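Local coordinates for oxidoreductase (PDB 7D5M), which binds NAD+ and, as a homolog of inositol dehydrogenase, probably catalyses the NAD-dependent oxidation of a polyol or sugar-like substrate, at residues A[140-145]-A[207-212]; A[228-233]-A[375-380]. All coordinates share one frame; numbering follows the deposited sequence.

Both contacts involve the C-terminal alpha/beta domain, but at different depths. Contact 1 (140-145 with 207-212) is buried close to the centre of the chain, where the loop after the last Rossmann strand meets helix 202-217 beside the nicotinamide end of NAD. Contact 2 (228-233 with 375-380) is only partly buried, its centre about 22 Å from the centre of the chain, and packs strand 223-231 against helix 363-381 within the C-terminal domain. Helix 202-217 and strand 223-231 are consecutive in the chain, and the contact centres are about 20 Å apart. Contact 1 relies on aromatic rings, whereas contact 2 combines small side chains, one hydrogen bond and an arginine.

Contact 1: A[140-145]-A[207-212]; sequences VTYGYA and GTHPLY. With NAD (nicotinamide-adenine-dinucleotide), chain B.
The rings of Tyr142 and Tyr212 lie nearly parallel, planes at 15°, but displaced along their planes, with little overlap. With Tyr144 and His209 they form an aromatic cluster that joins the NAD-binding Rossmann fold to the C-terminal domain of the GFO/IDH/MocA family. Tyr212 CB sits over the centre of one face of Tyr142, a CH-pi contact with CB 3.8 Å from the ring centroid, while Tyr142 CD2 lies over the rim of one Tyr212 face. Ala145 CB meets the Tyr212 edge in plane, 3.5 Å from CE2. At the Tyr142 edge, also in plane, stands ND1 of His209. The imidazole in turn receives the edge of Tyr144 on one face in a T-shaped pair, planes at 87°, with Tyr144 CE2 above its centre.

Two successive inverse gamma turns, centred on Thr141 and Tyr142, lead out of the last Rossmann strand. Tyr212 CG is anti to the backbone N (chi1 -179°), which carries its ring alongside Tyr142 and brings CD2 to 3.4 Å from Tyr142 CB. An alanine in place of Tyr142 removes the ring and would probably open a gap over the Tyr212 face and leave His209 ND1 less supported on that side.

The cluster borders the cofactor: His209 NE2 is 3.3 Å from N7N of the nicotinamide carboxamide, and Thr141 O is 2.8 Å from its O7N. Thr141 OG1 is hydrogen-bonded to Glu114, and Lys115 packs against His209. Tyr144 also touches His325 of a second subunit. At the far end of the Tyr142 ring a water donates to Thr208 O and makes a weak hydrogen bond with Tyr142 OH, each oxygen 2.9 Å from the water.

Contact 2: A[228-233]-A[375-380]; sequences CSRQSF and RCVQSA
Cys228 packs tightly against Cys376, Ser379 and Ala380 where strand 223-231 passes helix 363-381. Its CB rests 3.4 Å from Cys376 O and 3.8 Å from Cys376 CB. With SG anti to the backbone N (chi1 178°), the sulfur also reaches Cys376 CB. A helix side chain satisfies the strand's backbone: Ser379 OG accepts a hydrogen bond from Cys228 N at 2.8 Å with an N-H...O angle of 159°, and the same hydroxyl is hydrogen-bonded to Val385 O. Beside it, Ala380 CA makes a CA-H...O contact of 3.0 Å with Cys228 O. Leu203 of helix 202-217 touches both cysteines.

Toward Arg230 the contact is partly exposed and thinner, resting on Ala380 and Val377. The arginine chain, extended from CG to NE, runs past the methyl of Ala380, with CD 3.6 Å from Ala380 CB, and Val377 CG1 lies over one face of its guanidinium. Salt bridges to Glu241 and Asp381 hold the charged end, linking it to residues beyond both segments. A water bridges the two backbones here, accepting from Arg230 N at 2.9 Å and donating weakly to Ala380 O.

The axes of strand 228-231 and helix 375-380 approach to 6.7 Å and cross at -79°, an alpha/beta packing in which a helix lies across the mixed sheet of the C-terminal GFO/IDH/MocA domain.

Contact 1: A[140-145]-A[207-212]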
ATOM      1  N   VAL A 140       1.260  16.795 -29.145  1.00 11.83           N
ATOM      2  CA  VAL A 140       1.638  15.357 -29.115  1.00 11.97           C
ATOM      3  C   VAL A 140       1.040  14.752 -27.843  1.00 12.14           C
ATOM      4  O   VAL A 140       1.156  15.368 -26.773  1.00 12.41           O
ATOM      5  CB  VAL A 140       3.160  15.174 -29.226  1.00 11.87           C
ATOM      6  CG1 VAL A 140       3.557  13.714 -29.183  1.00 12.25           C
ATOM      7  CG2 VAL A 140       3.690  15.826 -30.489  1.00 11.97           C
ATOM      8  N   THR A 141       0.385  13.595 -27.952  1.00 13.17           N
ATOM      9  CA  THR A 141      -0.459  13.056 -26.848  1.00 13.74           C
ATOM     10  C   THR A 141       0.411  12.277 -25.858  1.00 12.96           C
ATOM     11  O   THR A 141       0.146  11.076 -25.618  1.00 12.39           O
ATOM     12  CB  THR A 141      -1.689  12.319 -27.394  1.00 14.58           C
ATOM     13  OG1 THR A 141      -1.342  11.621 -28.578  1.00 17.27           O
ATOM     14  CG2 THR A 141      -2.819  13.259 -27.742  1.00 15.76           C
ATOM     15  N   TYR A 142       1.357  12.973 -25.222  1.00 12.63           N
ATOM     16  CA  TYR A 142       2.007  12.519 -23.968  1.00 12.28           C
ATOM     17  C   TYR A 142       1.009  12.768 -22.830  1.00 11.09           C
ATOM     18  O   TYR A 142       1.175  13.708 -22.038  1.00 10.85           O
ATOM     19  CB  TYR A 142       3.335  13.242 -23.760  1.00 12.94           C
ATOM     20  CG  TYR A 142       4.441  12.808 -24.685  1.00 13.22           C
ATOM     21  CD1 TYR A 142       4.933  11.511 -24.662  1.00 14.57           C
ATOM     22  CD2 TYR A 142       5.035  13.709 -25.555  1.00 13.61           C
ATOM     23  CE1 TYR A 142       5.972  11.114 -25.492  1.00 14.49           C
ATOM     24  CE2 TYR A 142       6.075  13.331 -26.386  1.00 14.47           C
ATOM     25  CZ  TYR A 142       6.554  12.033 -26.348  1.00 15.00           C
ATOM     26  OH  TYR A 142       7.582  11.636 -27.157  1.00 17.31           O
ATOM     27  N   GLY A 143      -0.049  11.964 -22.814  1.00 10.62           N
ATOM     28  CA  GLY A 143      -1.299  12.230 -22.092  1.00 10.26           C
ATOM     29  C   GLY A 143      -1.077  12.281 -20.594  1.00 10.17           C
ATOM     30  O   GLY A 143      -1.788  13.035 -19.928  1.00  9.94           O
ATOM     31  N   TYR A 144      -0.115  11.515 -20.077  1.00  9.66           N
ATOM     32  CA  TYR A 144       0.112  11.414 -18.610  1.00 10.02           C
ATOM     33  C   TYR A 144       0.540  12.777 -18.068  1.00  9.87           C
ATOM     34  O   TYR A 144       0.341  13.050 -16.883  1.00  9.49           O
ATOM     35  CB  TYR A 144       1.135  10.323 -18.294  1.00 10.17           C
ATOM     36  CG  TYR A 144       0.708   8.983 -18.829  1.00  9.80           C
ATOM     37  CD1 TYR A 144      -0.262   8.236 -18.177  1.00 10.22           C
ATOM     38  CD2 TYR A 144       1.194   8.509 -20.039  1.00  9.79           C
ATOM     39  CE1 TYR A 144      -0.694   7.020 -18.678  1.00 10.15           C
ATOM     40  CE2 TYR A 144       0.766   7.294 -20.558  1.00 10.03           C
ATOM     41  CZ  TYR A 144      -0.186   6.554 -19.878  1.00 10.19           C
ATOM     42  OH  TYR A 144      -0.626   5.363 -20.368  1.00 10.45           O
ATOM     43  N   ALA A 145       1.087  13.634 -18.931  1.00 10.07           N
ATOM     44  CA  ALA A 145       1.602  14.966 -18.545  1.00 10.08           C
ATOM     45  C   ALA A 145       0.440  15.908 -18.192  1.00 10.25           C
ATOM     46  O   ALA A 145       0.701  16.995 -17.624  1.00 10.63           O
ATOM     47  CB  ALA A 145       2.453  15.509 -19.659  1.00 10.38           C
ATOM     48  N   GLY A 207       8.643   3.687 -23.255  1.00 11.65           N
ATOM     49  CA  GLY A 207       9.785   4.385 -22.635  1.00 11.45           C
ATOM     50  C   GLY A 207       9.674   5.900 -22.744  1.00 11.59           C
ATOM     51  O   GLY A 207      10.077   6.609 -21.794  1.00 10.94           O
ATOM     52  N   THR A 208       9.145   6.401 -23.860  1.00 11.35           N
ATOM     53  CA  THR A 208       9.098   7.857 -24.156  1.00 11.51           C
ATOM     54  C   THR A 208       8.081   8.557 -23.245  1.00 11.35           C
ATOM     55  O   THR A 208       8.182   9.788 -23.093  1.00 11.10           O
ATOM     56  CB  THR A 208       8.789   8.139 -25.628  1.00 11.99           C
ATOM     57  OG1 THR A 208       7.674   7.345 -26.013  1.00 13.47           O
ATOM     58  CG2 THR A 208       9.970   7.858 -26.528  1.00 12.63           C
ATOM     59  N   HIS A 209       7.146   7.829 -22.637  1.00 11.03           N
ATOM     60  CA  HIS A 209       6.135   8.453 -21.745  1.00 11.11           C
ATOM     61  C   HIS A 209       6.794   9.018 -20.487  1.00 11.22           C
ATOM     62  O   HIS A 209       6.678  10.216 -20.225  1.00 11.35           O
ATOM     63  CB  HIS A 209       4.988   7.493 -21.453  1.00 10.76           C
ATOM     64  CG  HIS A 209       3.927   7.492 -22.497  1.00 10.85           C
ATOM     65  ND1 HIS A 209       3.242   8.636 -22.861  1.00 10.57           N
ATOM     66  CD2 HIS A 209       3.422   6.484 -23.242  1.00 10.97           C
ATOM     67  CE1 HIS A 209       2.340   8.325 -23.773  1.00 11.02           C
ATOM     68  NE2 HIS A 209       2.436   7.008 -24.042  1.00 10.71           N
ATOM     69  N   PRO A 210       7.444   8.200 -19.622  1.00 11.41           N
ATOM     70  CA  PRO A 210       8.076   8.745 -18.420  1.00 11.38           C
ATOM     71  C   PRO A 210       9.274   9.648 -18.763  1.00 11.93           C
ATOM     72  O   PRO A 210       9.568  10.542 -17.998  1.00 11.60           O
ATOM     73  CB  PRO A 210       8.466   7.503 -17.605  1.00 11.51           C
ATOM     74  CG  PRO A 210       8.549   6.384 -18.632  1.00 11.20           C
ATOM     75  CD  PRO A 210       7.499   6.732 -19.672  1.00 11.32           C
ATOM     76  N   LEU A 211       9.921   9.428 -19.912  1.00 12.57           N
ATOM     77  CA  LEU A 211      10.981  10.356 -20.405  1.00 13.13           C
ATOM     78  C   LEU A 211      10.378  11.758 -20.540  1.00 12.61           C
ATOM     79  O   LEU A 211      10.955  12.723 -20.008  1.00 12.62           O
ATOM     80  CB  LEU A 211      11.547   9.883 -21.745  1.00 14.83           C
ATOM     81  CG  LEU A 211      12.672  10.767 -22.283  1.00 15.99           C
ATOM     82  CD1 LEU A 211      13.980  10.439 -21.589  1.00 16.61           C
ATOM     83  CD2 LEU A 211      12.801  10.628 -23.787  1.00 17.02           C
ATOM     84  N   TYR A 212       9.225  11.870 -21.188  1.00 12.39           N
ATOM     85  CA  TYR A 212       8.565  13.186 -21.351  1.00 11.96           C
ATOM     86  C   TYR A 212       8.199  13.760 -19.974  1.00 11.79           C
ATOM     87  O   TYR A 212       8.420  14.956 -19.745  1.00 11.27           O
ATOM     88  CB  TYR A 212       7.347  13.151 -22.274  1.00 12.54           C
ATOM     89  CG  TYR A 212       6.765  14.535 -22.378  1.00 12.87           C
ATOM     90  CD1 TYR A 212       7.489  15.545 -22.997  1.00 13.43           C
ATOM     91  CD2 TYR A 212       5.549  14.862 -21.797  1.00 13.23           C
ATOM     92  CE1 TYR A 212       7.009  16.843 -23.049  1.00 13.65           C
ATOM     93  CE2 TYR A 212       5.057  16.159 -21.842  1.00 13.60           C
ATOM     94  CZ  TYR A 212       5.786  17.150 -22.478  1.00 13.76           C
ATOM     95  OH  TYR A 212       5.317  18.431 -22.557  1.00 14.80           O
TER
HETATM   96  PA  NAD B 500      -4.944   0.480 -33.513  1.00 22.31           P
HETATM   97  O1A NAD B 500      -4.342  -0.482 -34.489  1.00 23.28           O
HETATM   98  O2A NAD B 500      -5.698  -0.017 -32.320  1.00 20.27           O
HETATM   99  O5B NAD B 500      -5.871   1.512 -34.323  1.00 21.11           O
HETATM  100  C5B NAD B 500      -5.531   1.988 -35.662  1.00 19.22           C
HETATM  101  C4B NAD B 500      -6.747   2.681 -36.227  1.00 18.31           C
HETATM  102  O4B NAD B 500      -6.376   3.489 -37.375  1.00 17.49           O
HETATM  103  C3B NAD B 500      -7.852   1.747 -36.736  1.00 17.91           C
HETATM  104  O3B NAD B 500      -9.120   2.349 -36.527  1.00 16.96           O
HETATM  105  C2B NAD B 500      -7.505   1.630 -38.225  1.00 17.11           C
HETATM  106  O2B NAD B 500      -8.575   1.228 -39.049  1.00 16.39           O
HETATM  107  C1B NAD B 500      -7.124   3.077 -38.501  1.00 17.63           C
HETATM  108  N9A NAD B 500      -6.290   3.282 -39.676  1.00 18.69           N
HETATM  109  C8A NAD B 500      -5.166   2.573 -40.011  1.00 18.17           C
HETATM  110  N7A NAD B 500      -4.572   3.024 -41.087  1.00 18.83           N
HETATM  111  C5A NAD B 500      -5.338   4.111 -41.476  1.00 19.06           C
HETATM  112  C6A NAD B 500      -5.210   5.020 -42.545  1.00 19.67           C
HETATM  113  N6A NAD B 500      -4.210   4.988 -43.430  1.00 19.35           N
HETATM  114  N1A NAD B 500      -6.141   6.002 -42.641  1.00 19.96           N
HETATM  115  C2A NAD B 500      -7.136   6.028 -41.741  1.00 19.43           C
HETATM  116  N3A NAD B 500      -7.350   5.237 -40.688  1.00 18.79           N
HETATM  117  C4A NAD B 500      -6.403   4.284 -40.611  1.00 19.04           C
HETATM  118  O3  NAD B 500      -3.787   1.459 -32.945  1.00 21.69           O
HETATM  119  PN  NAD B 500      -3.728   2.272 -31.543  1.00 21.76           P
HETATM  120  O1N NAD B 500      -3.219   1.367 -30.456  1.00 22.52           O
HETATM  121  O2N NAD B 500      -5.037   2.974 -31.339  1.00 18.56           O
HETATM  122  O5D NAD B 500      -2.572   3.342 -31.836  1.00 22.26           O
HETATM  123  C5D NAD B 500      -2.689   4.315 -32.877  1.00 20.09           C
HETATM  124  C4D NAD B 500      -1.630   5.348 -32.608  1.00 20.46           C
HETATM  125  O4D NAD B 500      -1.827   5.879 -31.272  1.00 20.51           O
HETATM  126  C3D NAD B 500      -0.197   4.802 -32.628  1.00 19.21           C
HETATM  127  O3D NAD B 500       0.677   5.786 -33.151  1.00 19.76           O
HETATM  128  C2D NAD B 500       0.087   4.519 -31.148  1.00 20.29           C
HETATM  129  O2D NAD B 500       1.469   4.560 -30.825  1.00 18.49           O
HETATM  130  C1D NAD B 500      -0.653   5.687 -30.494  1.00 21.01           C
HETATM  131  N1N NAD B 500      -1.064   5.450 -29.076  1.00 20.98           N
HETATM  132  C2N NAD B 500      -0.740   6.388 -28.120  1.00 21.59           C
HETATM  133  C3N NAD B 500      -1.061   6.177 -26.778  1.00 20.09           C
HETATM  134  C7N NAD B 500      -0.815   7.321 -25.817  1.00 19.39           C
HETATM  135  O7N NAD B 500      -0.598   8.448 -26.276  1.00 17.44           O
HETATM  136  N7N NAD B 500      -0.878   7.059 -24.516  1.00 15.95           N
HETATM  137  C4N NAD B 500      -1.603   4.945 -26.398  1.00 21.56           C
HETATM  138  C5N NAD B 500      -1.909   4.000 -27.377  1.00 20.98           C
HETATM  139  C6N NAD B 500      -1.769   4.339 -28.705  1.00 21.30           C
HETATM  140  O   HOH W   1       9.523  11.453 -24.988  1.00 15.54           O

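Contact 2: A[228-233]-A[375-380]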
ATOM      1  N   CYS A 228      22.185   2.040 -24.144  1.00 15.10           N
ATOM      2  CA  CYS A 228      20.940   1.249 -24.146  1.00 14.26           C
ATOM      3  C   CYS A 228      21.258  -0.204 -24.483  1.00 14.80           C
ATOM      4  O   CYS A 228      21.889  -0.477 -25.523  1.00 13.29           O
ATOM      5  CB  CYS A 228      19.910   1.830 -25.100  1.00 14.11           C
ATOM      6  SG  CYS A 228      18.390   0.850 -25.169  1.00 13.89           S
ATOM      7  N   SER A 229      20.825  -1.095 -23.604  1.00 14.69           N
ATOM      8  CA  SER A 229      20.838  -2.554 -23.806  1.00 15.35           C
ATOM      9  C   SER A 229      19.388  -3.013 -23.975  1.00 14.80           C
ATOM     10  O   SER A 229      18.571  -2.731 -23.081  1.00 13.99           O
ATOM     11  CB  SER A 229      21.543  -3.214 -22.658  1.00 17.06           C
ATOM     12  OG  SER A 229      21.151  -4.561 -22.558  1.00 19.89           O
ATOM     13  N   ARG A 230      19.059  -3.634 -25.107  1.00 13.93           N
ATOM     14  CA  ARG A 230      17.669  -4.031 -25.425  1.00 13.99           C
ATOM     15  C   ARG A 230      17.616  -5.510 -25.800  1.00 13.77           C
ATOM     16  O   ARG A 230      18.605  -6.045 -26.354  1.00 13.65           O
ATOM     17  CB  ARG A 230      17.076  -3.117 -26.499  1.00 14.09           C
ATOM     18  CG  ARG A 230      17.498  -3.434 -27.928  1.00 14.79           C
ATOM     19  CD  ARG A 230      16.915  -2.427 -28.908  1.00 15.15           C
ATOM     20  NE  ARG A 230      17.435  -2.575 -30.264  1.00 15.51           N
ATOM     21  CZ  ARG A 230      16.790  -2.251 -31.388  1.00 15.79           C
ATOM     22  NH1 ARG A 230      15.544  -1.796 -31.361  1.00 15.31           N
ATOM     23  NH2 ARG A 230      17.400  -2.404 -32.556  1.00 15.70           N
ATOM     24  N   GLN A 231      16.478  -6.130 -25.502  1.00 13.52           N
ATOM     25  CA  GLN A 231      16.254  -7.579 -25.696  1.00 13.71           C
ATOM     26  C   GLN A 231      14.920  -7.802 -26.404  1.00 13.83           C
ATOM     27  O   GLN A 231      13.977  -7.002 -26.216  1.00 14.02           O
ATOM     28  CB  GLN A 231      16.280  -8.317 -24.356  1.00 13.96           C
ATOM     29  CG  GLN A 231      17.527  -8.047 -23.528  1.00 14.19           C
ATOM     30  CD  GLN A 231      17.469  -6.743 -22.771  1.00 14.31           C
ATOM     31  OE1 GLN A 231      16.433  -6.377 -22.220  1.00 14.75           O
ATOM     32  NE2 GLN A 231      18.597  -6.050 -22.712  1.00 14.80           N
ATOM     33  N   SER A 232      14.854  -8.876 -27.186  1.00 14.53           N
ATOM     34  CA  SER A 232      13.606  -9.464 -27.715  1.00 14.76           C
ATOM     35  C   SER A 232      13.413 -10.804 -27.003  1.00 15.48           C
ATOM     36  O   SER A 232      13.988 -11.819 -27.452  1.00 15.65           O
ATOM     37  CB  SER A 232      13.654  -9.602 -29.223  1.00 15.27           C
ATOM     38  OG  SER A 232      14.111  -8.401 -29.834  1.00 16.50           O
ATOM     39  N   PHE A 233      12.718 -10.802 -25.862  1.00 15.11           N
ATOM     40  CA  PHE A 233      12.488 -12.039 -25.069  1.00 15.53           C
ATOM     41  C   PHE A 233      11.520 -12.950 -25.823  1.00 15.89           C
ATOM     42  O   PHE A 233      11.711 -14.178 -25.809  1.00 16.73           O
ATOM     43  CB  PHE A 233      12.044 -11.701 -23.649  1.00 14.90           C
ATOM     44  CG  PHE A 233      13.179 -11.271 -22.755  1.00 14.94           C
ATOM     45  CD1 PHE A 233      14.160 -12.176 -22.363  1.00 14.71           C
ATOM     46  CD2 PHE A 233      13.276  -9.965 -22.309  1.00 14.47           C
ATOM     47  CE1 PHE A 233      15.204 -11.780 -21.543  1.00 14.70           C
ATOM     48  CE2 PHE A 233      14.333  -9.566 -21.502  1.00 14.05           C
ATOM     49  CZ  PHE A 233      15.290 -10.476 -21.110  1.00 14.58           C
ATOM     50  N   ARG A 375      18.815   7.391 -30.654  1.00 15.53           N
ATOM     51  CA  ARG A 375      20.110   7.262 -29.933  1.00 16.42           C
ATOM     52  C   ARG A 375      20.149   5.925 -29.187  1.00 15.71           C
ATOM     53  O   ARG A 375      21.209   5.272 -29.221  1.00 14.99           O
ATOM     54  CB  ARG A 375      20.346   8.427 -28.969  1.00 18.85           C
ATOM     55  CG  ARG A 375      20.676   9.732 -29.670  1.00 21.10           C
ATOM     56  CD  ARG A 375      22.090   9.781 -30.231  1.00 22.78           C
ATOM     57  NE  ARG A 375      22.187  10.983 -31.042  1.00 25.95           N
ATOM     58  CZ  ARG A 375      21.832  11.069 -32.327  1.00 28.67           C
ATOM     59  NH1 ARG A 375      21.395  10.003 -32.979  1.00 28.74           N
ATOM     60  NH2 ARG A 375      21.931  12.222 -32.969  1.00 30.11           N
ATOM     61  N   CYS A 376      19.056   5.539 -28.525  1.00 14.49           N
ATOM     62  CA  CYS A 376      18.964   4.245 -27.795  1.00 14.65           C
ATOM     63  C   CYS A 376      19.186   3.091 -28.780  1.00 14.50           C
ATOM     64  O   CYS A 376      19.986   2.183 -28.476  1.00 14.26           O
ATOM     65  CB  CYS A 376      17.625   4.087 -27.079  1.00 14.82           C
ATOM     66  SG  CYS A 376      17.477   5.128 -25.604  1.00 14.41           S
ATOM     67  N   VAL A 377      18.528   3.125 -29.935  1.00 14.52           N
ATOM     68  CA  VAL A 377      18.660   2.042 -30.948  1.00 15.78           C
ATOM     69  C   VAL A 377      20.120   2.011 -31.430  1.00 15.73           C
ATOM     70  O   VAL A 377      20.676   0.900 -31.540  1.00 16.03           O
ATOM     71  CB  VAL A 377      17.642   2.203 -32.091  1.00 15.33           C
ATOM     72  CG1 VAL A 377      17.915   1.240 -33.241  1.00 15.86           C
ATOM     73  CG2 VAL A 377      16.220   2.007 -31.574  1.00 15.30           C
ATOM     74  N   GLN A 378      20.739   3.176 -31.648  1.00 16.29           N
ATOM     75  CA  GLN A 378      22.154   3.286 -32.100  1.00 17.66           C
ATOM     76  C   GLN A 378      23.074   2.620 -31.071  1.00 17.31           C
ATOM     77  O   GLN A 378      23.926   1.811 -31.486  1.00 17.84           O
ATOM     78  CB  GLN A 378      22.534   4.744 -32.358  1.00 19.23           C
ATOM     79  CG  GLN A 378      21.930   5.262 -33.654  1.00 20.92           C
ATOM     80  CD  GLN A 378      22.112   6.744 -33.880  1.00 21.77           C
ATOM     81  OE1 GLN A 378      22.558   7.489 -33.008  1.00 25.46           O
ATOM     82  NE2 GLN A 378      21.765   7.184 -35.080  1.00 23.97           N
ATOM     83  N   SER A 379      22.894   2.920 -29.785  1.00 16.07           N
ATOM     84  CA  SER A 379      23.710   2.323 -28.698  1.00 15.80           C
ATOM     85  C   SER A 379      23.486   0.808 -28.658  1.00 15.91           C
ATOM     86  O   SER A 379      24.496   0.062 -28.594  1.00 16.68           O
ATOM     87  CB  SER A 379      23.423   2.962 -27.363  1.00 15.62           C
ATOM     88  OG  SER A 379      24.019   2.223 -26.305  1.00 14.13           O
ATOM     89  N   ALA A 380      22.229   0.371 -28.660  1.00 15.92           N
ATOM     90  CA  ALA A 380      21.821  -1.047 -28.513  1.00 16.86           C
ATOM     91  C   ALA A 380      22.428  -1.863 -29.654  1.00 17.63           C
ATOM     92  O   ALA A 380      22.954  -2.952 -29.385  1.00 16.81           O
ATOM     93  CB  ALA A 380      20.318  -1.178 -28.511  1.00 17.15           C
TER
HETATM   94  O   HOH W   2      21.397  -4.291 -26.780  1.00 17.37           O